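Putative hydrogenase (Pyrococcus furiosus, PDB 3LYU) probably works as a flavin- and [2Fe-2S]-dependent oxidoreductase, of which this chain is an alpha/beta domain resembling the nucleotide-binding half of ferredoxin reductases. Local coordinates at residues F18-I24 with N45-L50; G25-I30 with H51-M57; A37-Q41 with K66-R70; S92-K96 with D119-V123. The contacts are given in a common frame with arbitrary orientation. Residues are numbered along the deposited sequence.

Interaction 1. Residues F18-I24 with N45-L50; sequences FGKILAI and NDVTTL
Two neighbouring parallel strands, the first and second of a beta-alpha-beta unit, pair in the middle of the sheet of a Rossmann-like domain. Their axes approach to 4.3 Å at 21°, and the residues pair one to one from Lys20-Asp46 to Ile24-Leu50. The ladder of hydrogen bonds is Asp46 N to Gly19 O (2.7 Å), Ile21 N to Asp46 O (2.9 Å), Thr48 N to Ile21 O (2.8 Å), Ala23 N to Thr48 O (3.1 Å) and Leu50 N to Ala23 O (2.9 Å). Before the ladder, Asn45 (chi1 m) receives both Phe18 N (2.6 Å) and Gly19 N (3.1 Å) on its OD1. Gly19, at phi 111°, psi -114°, takes angles that demand glycine. Small Ala23 CB lies 3.7 Å from Val47 CG2. On the other face Ile24 CG2 meets Leu50 CD2 at 4.2 Å, and Lys20 NZ bridges to Glu106. Ile21, Ala23, Val47 and Thr49 lie under helix 29-42, while Leu22, Ile24 and Leu50 face helix 84-104; strands 110-114 and 70-76 continue the sheet beyond this pair.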
loop_
_atom_site.group_PDB
_atom_site.type_symbol
_atom_site.label_atom_id
_atom_site.label_comp_id
_atom_site.label_asym_id
_atom_site.label_seq_id
_atom_site.Cartn_x
_atom_site.Cartn_y
_atom_site.Cartn_z
ATOM N N PHE B 18 -3.705 -22.115 -5.312
ATOM C CA PHE B 18 -3.451 -21.613 -6.655
ATOM C C PHE B 18 -3.196 -22.818 -7.553
ATOM O O PHE B 18 -3.291 -22.730 -8.780
ATOM C CB PHE B 18 -2.234 -20.678 -6.670
ATOM C CG PHE B 18 -2.374 -19.475 -5.769
ATOM C CD1 PHE B 18 -2.114 -19.578 -4.404
ATOM C CD2 PHE B 18 -2.757 -18.237 -6.286
ATOM C CE1 PHE B 18 -2.231 -18.467 -3.560
ATOM C CE2 PHE B 18 -2.880 -17.119 -5.454
ATOM C CZ PHE B 18 -2.614 -17.234 -4.083
ATOM N N GLY B 19 -2.890 -23.944 -6.920
ATOM C CA GLY B 19 -2.627 -25.155 -7.655
ATOM C C GLY B 19 -1.172 -25.525 -7.538
ATOM O O GLY B 19 -0.712 -25.849 -6.450
ATOM N N LYS B 20 -0.453 -25.474 -8.659
ATOM C CA LYS B 20 0.962 -25.815 -8.689
ATOM C C LYS B 20 1.783 -24.538 -8.601
ATOM O O LYS B 20 1.700 -23.680 -9.473
ATOM C CB LYS B 20 1.295 -26.579 -9.967
ATOM C CG LYS B 20 2.682 -27.195 -9.944
ATOM C CD LYS B 20 2.910 -28.116 -11.124
ATOM C CE LYS B 20 4.272 -28.779 -11.049
ATOM N NZ LYS B 20 4.488 -29.701 -12.199
ATOM N N ILE B 21 2.580 -24.429 -7.540
ATOM C CA ILE B 21 3.375 -23.232 -7.302
ATOM C C ILE B 21 4.887 -23.443 -7.360
ATOM O O ILE B 21 5.418 -24.419 -6.842
ATOM C CB ILE B 21 3.024 -22.598 -5.912
ATOM C CG1 ILE B 21 1.508 -22.380 -5.797
ATOM C CG2 ILE B 21 3.772 -21.265 -5.738
ATOM C CD1 ILE B 21 1.035 -22.005 -4.414
ATOM N N LEU B 22 5.571 -22.511 -8.006
ATOM C CA LEU B 22 7.011 -22.560 -8.099
ATOM C C LEU B 22 7.510 -21.450 -7.181
ATOM O O LEU B 22 7.471 -20.268 -7.540
ATOM C CB LEU B 22 7.469 -22.296 -9.536
ATOM C CG LEU B 22 8.984 -22.105 -9.660
ATOM C CD1 LEU B 22 9.714 -23.310 -9.063
ATOM C CD2 LEU B 22 9.366 -21.919 -11.101
ATOM N N ALA B 23 7.949 -21.826 -5.987
ATOM C CA ALA B 23 8.458 -20.855 -5.034
ATOM C C ALA B 23 9.987 -20.802 -5.160
ATOM O O ALA B 23 10.673 -21.776 -4.863
ATOM C CB ALA B 23 8.042 -21.252 -3.628
ATOM N N ILE B 24 10.504 -19.657 -5.609
ATOM C CA ILE B 24 11.940 -19.454 -5.811
ATOM C C ILE B 24 12.616 -18.607 -4.727
ATOM O O ILE B 24 12.062 -17.610 -4.257
ATOM C CB ILE B 24 12.197 -18.784 -7.164
ATOM C CG1 ILE B 24 11.507 -19.574 -8.262
ATOM C CG2 ILE B 24 13.677 -18.720 -7.439
ATOM C CD1 ILE B 24 11.571 -18.909 -9.588
ATOM N N ASN B 45 -1.577 -26.748 -2.027
ATOM C CA ASN B 45 -0.842 -26.332 -3.214
ATOM C C ASN B 45 0.319 -27.279 -3.511
ATOM O O ASN B 45 0.984 -27.761 -2.602
ATOM C CB ASN B 45 -0.292 -24.914 -3.026
ATOM C CG ASN B 45 -1.379 -23.880 -2.937
ATOM O OD1 ASN B 45 -2.127 -23.668 -3.883
ATOM N ND2 ASN B 45 -1.478 -23.229 -1.794
ATOM N N ASP B 46 0.557 -27.545 -4.787
ATOM C CA ASP B 46 1.661 -28.403 -5.199
ATOM C C ASP B 46 2.848 -27.475 -5.415
ATOM O O ASP B 46 3.154 -27.101 -6.547
ATOM C CB ASP B 46 1.320 -29.115 -6.511
ATOM C CG ASP B 46 2.486 -29.910 -7.068
ATOM O OD1 ASP B 46 2.877 -30.917 -6.444
ATOM O OD2 ASP B 46 3.019 -29.529 -8.128
ATOM N N VAL B 47 3.513 -27.092 -4.333
ATOM C CA VAL B 47 4.637 -26.186 -4.468
ATOM C C VAL B 47 5.972 -26.918 -4.587
ATOM O O VAL B 47 6.240 -27.885 -3.876
ATOM C CB VAL B 47 4.675 -25.169 -3.283
ATOM C CG1 VAL B 47 4.755 -25.906 -1.968
ATOM C CG2 VAL B 47 5.855 -24.215 -3.436
ATOM N N THR B 48 6.790 -26.470 -5.533
ATOM C CA THR B 48 8.112 -27.039 -5.749
ATOM C C THR B 48 9.021 -25.823 -5.599
ATOM O O THR B 48 8.847 -24.814 -6.300
ATOM C CB THR B 48 8.271 -27.616 -7.162
ATOM O OG1 THR B 48 8.512 -26.549 -8.080
ATOM C CG2 THR B 48 7.009 -28.359 -7.590
ATOM N N THR B 49 9.969 -25.902 -4.671
ATOM C CA THR B 49 10.859 -24.779 -4.430
ATOM C C THR B 49 12.170 -24.879 -5.170
ATOM O O THR B 49 12.686 -25.967 -5.421
ATOM C CB THR B 49 11.182 -24.605 -2.919
ATOM O OG1 THR B 49 11.789 -25.798 -2.413
ATOM C CG2 THR B 49 9.918 -24.296 -2.129
ATOM N N LEU B 50 12.715 -23.730 -5.524
ATOM C CA LEU B 50 13.984 -23.704 -6.220
ATOM C C LEU B 50 14.921 -22.778 -5.468
ATOM O O LEU B 50 14.578 -21.632 -5.207
ATOM C CB LEU B 50 13.793 -23.208 -7.659
ATOM C CG LEU B 50 15.068 -22.778 -8.403
ATOM C CD1 LEU B 50 15.966 -23.975 -8.624
ATOM C CD2 LEU B 50 14.708 -22.125 -9.725
#

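Interaction 2. Residues G25-I30 with H51-M57; sequences GAYTGI and HVTFEPM
Backbone hydrogen bonds carry the parallel pairing of Gly25 with His51 and Ala26 with Val52 to the end of the first strand: Val52 N reaches Gly25 O at 3.3 Å, and Tyr27 N reaches Val52 O at 2.9 Å. The chain then folds into a type II' turn from Ala26 to Gly29, closed by Gly29 N to Ala26 O (2.7 Å), with Tyr27 at phi 55°, psi -131°. A side chain adds one more polar link: His51 (chi1 t) donates from NE2 to Tyr27 O at 2.6 Å, which gives the carbonyl of Tyr27, in the turn, a partner. Such a glycine-containing strand-to-helix loop recalls the nucleotide-binding loop of ferredoxin reductase-like domains, although no ligand is bound here. Both glycines are sterically required, since a CB on Gly25 would strike Ile30 CA and one on Gly29 would strike Ala26 O. Ring contacts come next. Ile30 CG2 sits 3.5 Å from the His51 ring centroid, a CH-pi contact over the face. Tyr27 (chi1 m) turns its edge toward the face of Phe54 in an offset edge-to-face pair, centroids 5.9 Å apart and planes at 60°. Van der Waals packing brings CE of Met57, a selenomethionine, to 4.0 Å from Thr28 CG2 and 4.3 Å from Tyr27 CB.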
loop_
_atom_site.group_PDB
_atom_site.type_symbol
_atom_site.label_atom_id
_atom_site.label_comp_id
_atom_site.label_asym_id
_atom_site.label_seq_id
_atom_site.Cartn_x
_atom_site.Cartn_y
_atom_site.Cartn_z
ATOM N N GLY B 25 13.817 -19.013 -4.336
ATOM C CA GLY B 25 14.555 -18.278 -3.330
ATOM C C GLY B 25 15.988 -18.163 -3.778
ATOM O O GLY B 25 16.674 -19.166 -3.918
ATOM N N ALA B 26 16.441 -16.941 -4.030
ATOM C CA ALA B 26 17.816 -16.725 -4.457
ATOM C C ALA B 26 18.686 -16.378 -3.253
ATOM O O ALA B 26 18.297 -15.590 -2.394
ATOM C CB ALA B 26 17.871 -15.614 -5.482
ATOM N N TYR B 27 19.868 -16.974 -3.192
ATOM C CA TYR B 27 20.789 -16.721 -2.093
ATOM C C TYR B 27 20.085 -16.990 -0.761
ATOM O O TYR B 27 19.448 -18.025 -0.608
ATOM C CB TYR B 27 21.325 -15.270 -2.156
ATOM C CG TYR B 27 22.047 -14.897 -3.451
ATOM C CD1 TYR B 27 21.411 -14.147 -4.443
ATOM C CD2 TYR B 27 23.361 -15.318 -3.690
ATOM C CE1 TYR B 27 22.060 -13.831 -5.638
ATOM C CE2 TYR B 27 24.019 -15.005 -4.886
ATOM C CZ TYR B 27 23.365 -14.263 -5.856
ATOM O OH TYR B 27 24.011 -13.959 -7.043
ATOM N N THR B 28 20.184 -16.067 0.193
ATOM C CA THR B 28 19.553 -16.260 1.499
ATOM C C THR B 28 18.049 -16.027 1.431
ATOM O O THR B 28 17.334 -16.190 2.426
ATOM C CB THR B 28 20.153 -15.320 2.586
ATOM O OG1 THR B 28 19.748 -13.969 2.337
ATOM C CG2 THR B 28 21.670 -15.390 2.572
ATOM N N GLY B 29 17.574 -15.649 0.250
ATOM C CA GLY B 29 16.157 -15.405 0.081
ATOM C C GLY B 29 15.354 -16.652 0.389
ATOM O O GLY B 29 14.165 -16.553 0.687
ATOM N N ILE B 30 15.997 -17.822 0.337
ATOM C CA ILE B 30 15.316 -19.096 0.600
ATOM C C ILE B 30 14.834 -19.235 2.051
ATOM O O ILE B 30 13.869 -19.942 2.333
ATOM C CB ILE B 30 16.226 -20.312 0.244
ATOM C CG1 ILE B 30 15.386 -21.584 0.068
ATOM C CG2 ILE B 30 17.258 -20.534 1.334
ATOM C CD1 ILE B 30 14.443 -21.526 -1.099
ATOM N N HIS B 51 16.089 -23.279 -5.094
ATOM C CA HIS B 51 17.053 -22.450 -4.394
ATOM C C HIS B 51 18.292 -22.317 -5.258
ATOM O O HIS B 51 19.000 -23.306 -5.486
ATOM C CB HIS B 51 17.457 -23.067 -3.045
ATOM C CG HIS B 51 18.353 -22.184 -2.224
ATOM N ND1 HIS B 51 19.147 -22.667 -1.207
ATOM C CD2 HIS B 51 18.568 -20.846 -2.264
ATOM C CE1 HIS B 51 19.814 -21.667 -0.656
ATOM N NE2 HIS B 51 19.479 -20.551 -1.279
ATOM N N VAL B 52 18.552 -21.104 -5.745
ATOM C CA VAL B 52 19.738 -20.868 -6.565
ATOM C C VAL B 52 20.690 -20.013 -5.739
ATOM O O VAL B 52 20.362 -18.892 -5.342
ATOM C CB VAL B 52 19.391 -20.155 -7.898
ATOM C CG1 VAL B 52 20.631 -20.081 -8.780
ATOM C CG2 VAL B 52 18.268 -20.900 -8.616
ATOM N N THR B 53 21.865 -20.565 -5.458
ATOM C CA THR B 53 22.864 -19.859 -4.660
ATOM C C THR B 53 24.233 -20.479 -4.925
ATOM O O THR B 53 24.349 -21.342 -5.790
ATOM C CB THR B 53 22.517 -19.948 -3.154
ATOM O OG1 THR B 53 23.328 -19.025 -2.421
ATOM C CG2 THR B 53 22.745 -21.361 -2.622
ATOM N N PHE B 54 25.263 -20.039 -4.201
ATOM C CA PHE B 54 26.613 -20.584 -4.378
ATOM C C PHE B 54 26.783 -21.870 -3.581
ATOM O O PHE B 54 26.141 -22.051 -2.553
ATOM C CB PHE B 54 27.660 -19.552 -3.959
ATOM C CG PHE B 54 27.733 -18.366 -4.875
ATOM C CD1 PHE B 54 28.016 -18.537 -6.228
ATOM C CD2 PHE B 54 27.521 -17.082 -4.391
ATOM C CE1 PHE B 54 28.089 -17.448 -7.090
ATOM C CE2 PHE B 54 27.591 -15.981 -5.245
ATOM C CZ PHE B 54 27.877 -16.166 -6.601
ATOM N N GLU B 55 27.637 -22.763 -4.066
ATOM C CA GLU B 55 27.854 -24.042 -3.405
ATOM C C GLU B 55 27.951 -23.986 -1.875
ATOM O O GLU B 55 27.328 -24.793 -1.173
ATOM C CB GLU B 55 29.104 -24.718 -3.965
ATOM C CG GLU B 55 28.962 -25.167 -5.402
ATOM C CD GLU B 55 30.198 -25.890 -5.922
ATOM O OE1 GLU B 55 30.202 -26.279 -7.115
ATOM O OE2 GLU B 55 31.161 -26.069 -5.140
ATOM N N PRO B 56 28.742 -23.041 -1.338
ATOM C CA PRO B 56 28.903 -22.909 0.115
ATOM C C PRO B 56 27.777 -22.157 0.836
ATOM O O PRO B 56 27.981 -21.684 1.958
ATOM C CB PRO B 56 30.229 -22.172 0.237
ATOM C CG PRO B 56 30.168 -21.230 -0.939
ATOM C CD PRO B 56 29.677 -22.145 -2.051
HETATM N N MSE B 57 26.602 -22.058 0.215
HETATM C CA MSE B 57 25.496 -21.318 0.817
HETATM C C MSE B 57 24.127 -21.965 0.836
HETATM O O MSE B 57 23.143 -21.316 1.200
HETATM C CB MSE B 57 25.361 -19.967 0.139
HETATM C CG MSE B 57 26.537 -19.051 0.346
HETATM SE SE MSE B 57 26.212 -17.422 -0.578
HETATM C CE MSE B 57 24.483 -16.956 0.221
#

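Interaction 3. Residues A37-Q41 with K66-R70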
loop_
_atom_site.group_PDB
_atom_site.type_symbol
_atom_site.label_atom_id
_atom_site.label_comp_id
_atom_site.label_asym_id
_atom_site.label_seq_id
_atom_site.Cartn_x
_atom_site.Cartn_y
_atom_site.Cartn_z
ATOM N N ALA B 37 6.366 -21.371 1.573
ATOM C CA ALA B 37 6.149 -22.565 0.754
ATOM C C ALA B 37 5.604 -23.718 1.592
ATOM O O ALA B 37 4.817 -24.529 1.121
ATOM C CB ALA B 37 7.459 -22.976 0.083
ATOM N N LYS B 38 6.029 -23.784 2.844
ATOM C CA LYS B 38 5.590 -24.834 3.742
ATOM C C LYS B 38 4.091 -24.727 3.964
ATOM O O LYS B 38 3.368 -25.719 3.900
ATOM C CB LYS B 38 6.333 -24.714 5.064
ATOM C CG LYS B 38 6.118 -25.861 6.013
ATOM C CD LYS B 38 7.003 -25.688 7.223
ATOM C CE LYS B 38 6.798 -26.798 8.227
ATOM N NZ LYS B 38 7.571 -26.513 9.477
ATOM N N ALA B 39 3.630 -23.505 4.205
ATOM C CA ALA B 39 2.217 -23.223 4.443
ATOM C C ALA B 39 1.349 -23.394 3.191
ATOM O O ALA B 39 0.179 -23.762 3.288
ATOM C CB ALA B 39 2.066 -21.832 4.982
ATOM N N TRP B 40 1.907 -23.116 2.016
ATOM C CA TRP B 40 1.137 -23.280 0.789
ATOM C C TRP B 40 0.899 -24.752 0.488
ATOM O O TRP B 40 -0.151 -25.119 -0.019
ATOM C CB TRP B 40 1.843 -22.632 -0.397
ATOM C CG TRP B 40 1.528 -21.181 -0.562
ATOM C CD1 TRP B 40 0.399 -20.528 -0.136
ATOM C CD2 TRP B 40 2.296 -20.212 -1.289
ATOM N NE1 TRP B 40 0.415 -19.216 -0.558
ATOM C CE2 TRP B 40 1.565 -18.995 -1.269
ATOM C CE3 TRP B 40 3.528 -20.255 -1.965
ATOM C CZ2 TRP B 40 2.023 -17.831 -1.900
ATOM C CZ3 TRP B 40 3.985 -19.096 -2.595
ATOM C CH2 TRP B 40 3.228 -17.897 -2.557
ATOM N N GLN B 41 1.877 -25.592 0.800
ATOM C CA GLN B 41 1.762 -27.021 0.563
ATOM C C GLN B 41 0.653 -27.573 1.447
ATOM O O GLN B 41 -0.226 -28.283 0.976
ATOM C CB GLN B 41 3.093 -27.716 0.883
ATOM C CG GLN B 41 3.173 -29.194 0.498
ATOM C CD GLN B 41 3.337 -29.443 -1.006
ATOM O OE1 GLN B 41 3.314 -30.591 -1.457
ATOM N NE2 GLN B 41 3.510 -28.375 -1.780
ATOM N N LYS B 66 11.008 -31.933 2.681
ATOM C CA LYS B 66 9.995 -32.589 3.492
ATOM C C LYS B 66 8.709 -31.767 3.593
ATOM O O LYS B 66 7.673 -32.283 3.981
ATOM C CB LYS B 66 10.569 -32.838 4.889
ATOM C CG LYS B 66 9.686 -33.655 5.809
ATOM C CD LYS B 66 10.418 -33.997 7.098
ATOM C CE LYS B 66 9.593 -34.930 7.969
ATOM N NZ LYS B 66 10.328 -35.317 9.210
ATOM N N ALA B 67 8.785 -30.488 3.237
ATOM C CA ALA B 67 7.634 -29.588 3.296
ATOM C C ALA B 67 6.933 -29.343 1.948
ATOM O O ALA B 67 5.750 -29.015 1.916
ATOM C CB ALA B 67 8.055 -28.260 3.903
ATOM N N VAL B 68 7.649 -29.496 0.841
ATOM C CA VAL B 68 7.056 -29.282 -0.476
ATOM C C VAL B 68 7.074 -30.577 -1.274
ATOM O O VAL B 68 7.742 -31.534 -0.902
ATOM C CB VAL B 68 7.818 -28.201 -1.272
ATOM C CG1 VAL B 68 7.874 -26.909 -0.477
ATOM C CG2 VAL B 68 9.225 -28.688 -1.605
ATOM N N THR B 69 6.337 -30.619 -2.378
ATOM C CA THR B 69 6.309 -31.828 -3.192
ATOM C C THR B 69 7.715 -32.072 -3.715
ATOM O O THR B 69 8.207 -33.191 -3.664
ATOM C CB THR B 69 5.333 -31.706 -4.384
ATOM O OG1 THR B 69 5.930 -30.931 -5.431
ATOM C CG2 THR B 69 4.064 -31.027 -3.945
ATOM N N ARG B 70 8.364 -31.009 -4.191
ATOM C CA ARG B 70 9.721 -31.101 -4.729
ATOM C C ARG B 70 10.595 -29.869 -4.472
ATOM O O ARG B 70 10.189 -28.734 -4.733
ATOM C CB ARG B 70 9.660 -31.346 -6.231
ATOM C CG ARG B 70 11.005 -31.571 -6.857
ATOM C CD ARG B 70 11.077 -30.868 -8.183
ATOM N NE ARG B 70 10.062 -31.233 -9.096
ATOM C CZ ARG B 70 9.153 -30.578 -9.810
ATOM N NH1 ARG B 70 8.428 -31.393 -10.543
ATOM N NH2 ARG B 70 8.910 -29.273 -9.843
#
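Ala67 points its methyl at helix 29-42, and its CB rests 3.7 Å from CG of Lys38; a side chain this small lets the loop come near, with the two CA atoms 5.2 Å apart. Lys38 offers its aliphatic stem here, while its end leads away from the loop. The carbonyl of Ala67 is packed tightly on Gln41, O to CG 2.9 Å. Val68 follows, its CG1 lying 4.0 Å from Ala37 CB and its CA 3.8 Å from Gln41 CD. This is the loop between helix 61-65 and strand 70-76, laid along the helix of the beta-alpha-beta unit, so that Ala37 and Val68 close the edge of the hydrophobic layer between helix and sheet. At Thr69 the contact turns polar without bonding: its N stands 3.2 Å from Gln41 OE1, but at a poor angle. Thr69 OG1 has Asp46 OD1 and Val47 O as alternative weak partners for its one proton. Arg70 directs its CA-to-CB bond away from the helix, pairs through its backbone with Thr49, and bridges to Glu106.

Interaction 4. Residues S92-K96 with D119-V123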
loop_
_atom_site.group_PDB
_atom_site.type_symbol
_atom_site.label_atom_id
_atom_site.label_comp_id
_atom_site.label_asym_id
_atom_site.label_seq_id
_atom_site.Cartn_x
_atom_site.Cartn_y
_atom_site.Cartn_z
ATOM N N SER B 92 22.758 -15.559 -11.730
ATOM C CA SER B 92 21.685 -14.958 -12.507
ATOM C C SER B 92 21.406 -15.822 -13.742
ATOM O O SER B 92 20.257 -16.042 -14.112
ATOM C CB SER B 92 22.077 -13.549 -12.947
ATOM O OG SER B 92 22.194 -12.665 -11.852
ATOM N N GLN B 93 22.465 -16.311 -14.378
ATOM C CA GLN B 93 22.337 -17.159 -15.556
ATOM C C GLN B 93 21.673 -18.495 -15.228
ATOM O O GLN B 93 20.725 -18.899 -15.889
ATOM C CB GLN B 93 23.713 -17.434 -16.159
ATOM C CG GLN B 93 24.418 -16.221 -16.737
ATOM C CD GLN B 93 23.615 -15.541 -17.842
ATOM O OE1 GLN B 93 22.722 -14.727 -17.571
ATOM N NE2 GLN B 93 23.924 -15.881 -19.097
ATOM N N ARG B 94 22.194 -19.181 -14.215
ATOM C CA ARG B 94 21.666 -20.470 -13.778
ATOM C C ARG B 94 20.197 -20.337 -13.397
ATOM O O ARG B 94 19.419 -21.283 -13.517
ATOM C CB ARG B 94 22.467 -20.968 -12.571
ATOM C CG ARG B 94 21.963 -22.267 -11.963
ATOM C CD ARG B 94 22.328 -23.473 -12.827
ATOM N NE ARG B 94 23.761 -23.751 -12.808
ATOM C CZ ARG B 94 24.400 -24.343 -11.804
ATOM N NH1 ARG B 94 25.710 -24.547 -11.878
ATOM N NH2 ARG B 94 23.728 -24.747 -10.733
ATOM N N LEU B 95 19.829 -19.145 -12.936
ATOM C CA LEU B 95 18.464 -18.850 -12.511
ATOM C C LEU B 95 17.479 -18.734 -13.682
ATOM O O LEU B 95 16.355 -19.244 -13.607
ATOM C CB LEU B 95 18.448 -17.557 -11.689
ATOM C CG LEU B 95 17.136 -17.141 -11.017
ATOM C CD1 LEU B 95 16.737 -18.149 -9.949
ATOM C CD2 LEU B 95 17.325 -15.768 -10.398
ATOM N N LYS B 96 17.891 -18.064 -14.753
ATOM C CA LYS B 96 17.029 -17.907 -15.921
ATOM C C LYS B 96 16.878 -19.262 -16.586
ATOM O O LYS B 96 15.773 -19.675 -16.940
ATOM C CB LYS B 96 17.650 -16.944 -16.926
ATOM C CG LYS B 96 18.267 -15.725 -16.292
ATOM C CD LYS B 96 18.971 -14.856 -17.322
ATOM C CE LYS B 96 17.973 -14.101 -18.176
ATOM N NZ LYS B 96 18.683 -13.165 -19.085
ATOM N N ASP B 119 17.472 -9.954 -9.993
ATOM C CA ASP B 119 17.173 -11.307 -10.426
ATOM C C ASP B 119 15.673 -11.446 -10.552
ATOM O O ASP B 119 15.191 -12.253 -11.344
ATOM C CB ASP B 119 17.695 -12.330 -9.419
ATOM C CG ASP B 119 19.194 -12.389 -9.386
ATOM O OD1 ASP B 119 19.794 -12.580 -10.458
ATOM O OD2 ASP B 119 19.777 -12.245 -8.298
ATOM N N GLN B 120 14.939 -10.664 -9.763
ATOM C CA GLN B 120 13.484 -10.705 -9.815
ATOM C C GLN B 120 13.039 -10.173 -11.162
ATOM O O GLN B 120 12.037 -10.607 -11.712
ATOM C CB GLN B 120 12.883 -9.866 -8.693
ATOM C CG GLN B 120 13.215 -10.389 -7.327
ATOM C CD GLN B 120 12.333 -9.803 -6.277
ATOM O OE1 GLN B 120 12.385 -8.608 -6.003
ATOM N NE2 GLN B 120 11.500 -10.638 -5.682
ATOM N N LYS B 121 13.797 -9.228 -11.690
ATOM C CA LYS B 121 13.499 -8.663 -12.985
ATOM C C LYS B 121 13.764 -9.703 -14.068
ATOM O O LYS B 121 12.890 -9.992 -14.886
ATOM C CB LYS B 121 14.374 -7.443 -13.242
ATOM C CG LYS B 121 14.054 -6.243 -12.388
ATOM C CD LYS B 121 14.883 -5.068 -12.867
ATOM C CE LYS B 121 14.483 -3.788 -12.177
ATOM N NZ LYS B 121 15.280 -2.640 -12.706
ATOM N N GLN B 122 14.973 -10.263 -14.068
ATOM C CA GLN B 122 15.360 -11.264 -15.067
ATOM C C GLN B 122 14.459 -12.499 -15.056
ATOM O O GLN B 122 14.205 -13.113 -16.094
ATOM C CB GLN B 122 16.820 -11.686 -14.857
ATOM C CG GLN B 122 17.837 -10.585 -15.166
ATOM C CD GLN B 122 19.271 -11.107 -15.239
ATOM O OE1 GLN B 122 19.586 -11.979 -16.061
ATOM N NE2 GLN B 122 20.149 -10.572 -14.379
ATOM N N VAL B 123 13.986 -12.859 -13.872
ATOM C CA VAL B 123 13.107 -14.005 -13.719
ATOM C C VAL B 123 11.699 -13.633 -14.157
ATOM O O VAL B 123 10.947 -14.486 -14.616
ATOM C CB VAL B 123 13.074 -14.496 -12.249
ATOM C CG1 VAL B 123 11.931 -15.486 -12.033
ATOM C CG2 VAL B 123 14.415 -15.143 -11.896
HETATM O O HOH W 1 21.128 -12.837 -18.680
#
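Two polar groupings and an apolar contact through Leu95 join these two helical segments, whose axes come within 9.9 Å and cross at -31°. At the buried end, Ser92 OG lies 2.8 Å from Asp119 OD1. The hydroxyl has a single proton and a second acceptor within reach, Met88 O one turn earlier in its own helix. A serine suits this spot, being small enough to fit between the helices and still able to meet a buried carboxylate. At the outer end, Gln122 OE1 is supplied twice, by a weak hydrogen bond from Lys96 NZ at 3.4 Å and by water 1, which donates to it at 3.2 Å. The same water accepts from Lys96 NZ at 2.5 Å and donates to Gln93 OE1 at 2.7 Å, so both of its protons are used and the three long side chains are tied through one solvent molecule. Lys96 and Gln122 also touch a crystal neighbour. Beneath these polar ends Leu95 provides the hydrophobic floor: its CD2 packs 3.3 Å from Val123 CG2 and 3.6 Å from Asp119 CB. Val123 and Asp119 also rest on Met113 of strand 110-114, as Leu95 does on Val52. Helices side by side and roughly parallel, polar outward and apolar toward the strands, form one of the helical layers of a Rossmann-like alpha/beta sandwich.

Overall arrangement
Interactions 1 and 2 are successive lengths of the same strand pair, 20-26 with 46-54, joined where Gly25 N meets Leu50 O; both are buried. The first relies mainly on a regular backbone ladder, whereas in the second the strands give way to a turn and ring contacts take over. Interactions 3 and 4 are only partly buried, depend on side chains, and cover opposite faces of the sheet, their centres about 22 Å apart. Of these, 37-41 with 66-70 is mostly van der Waals packing, while 92-96 with 119-123 adds polar and water-mediated links. Leu95 connects layers, touching both Ile24 of interaction 1 and Val52 of interaction 2.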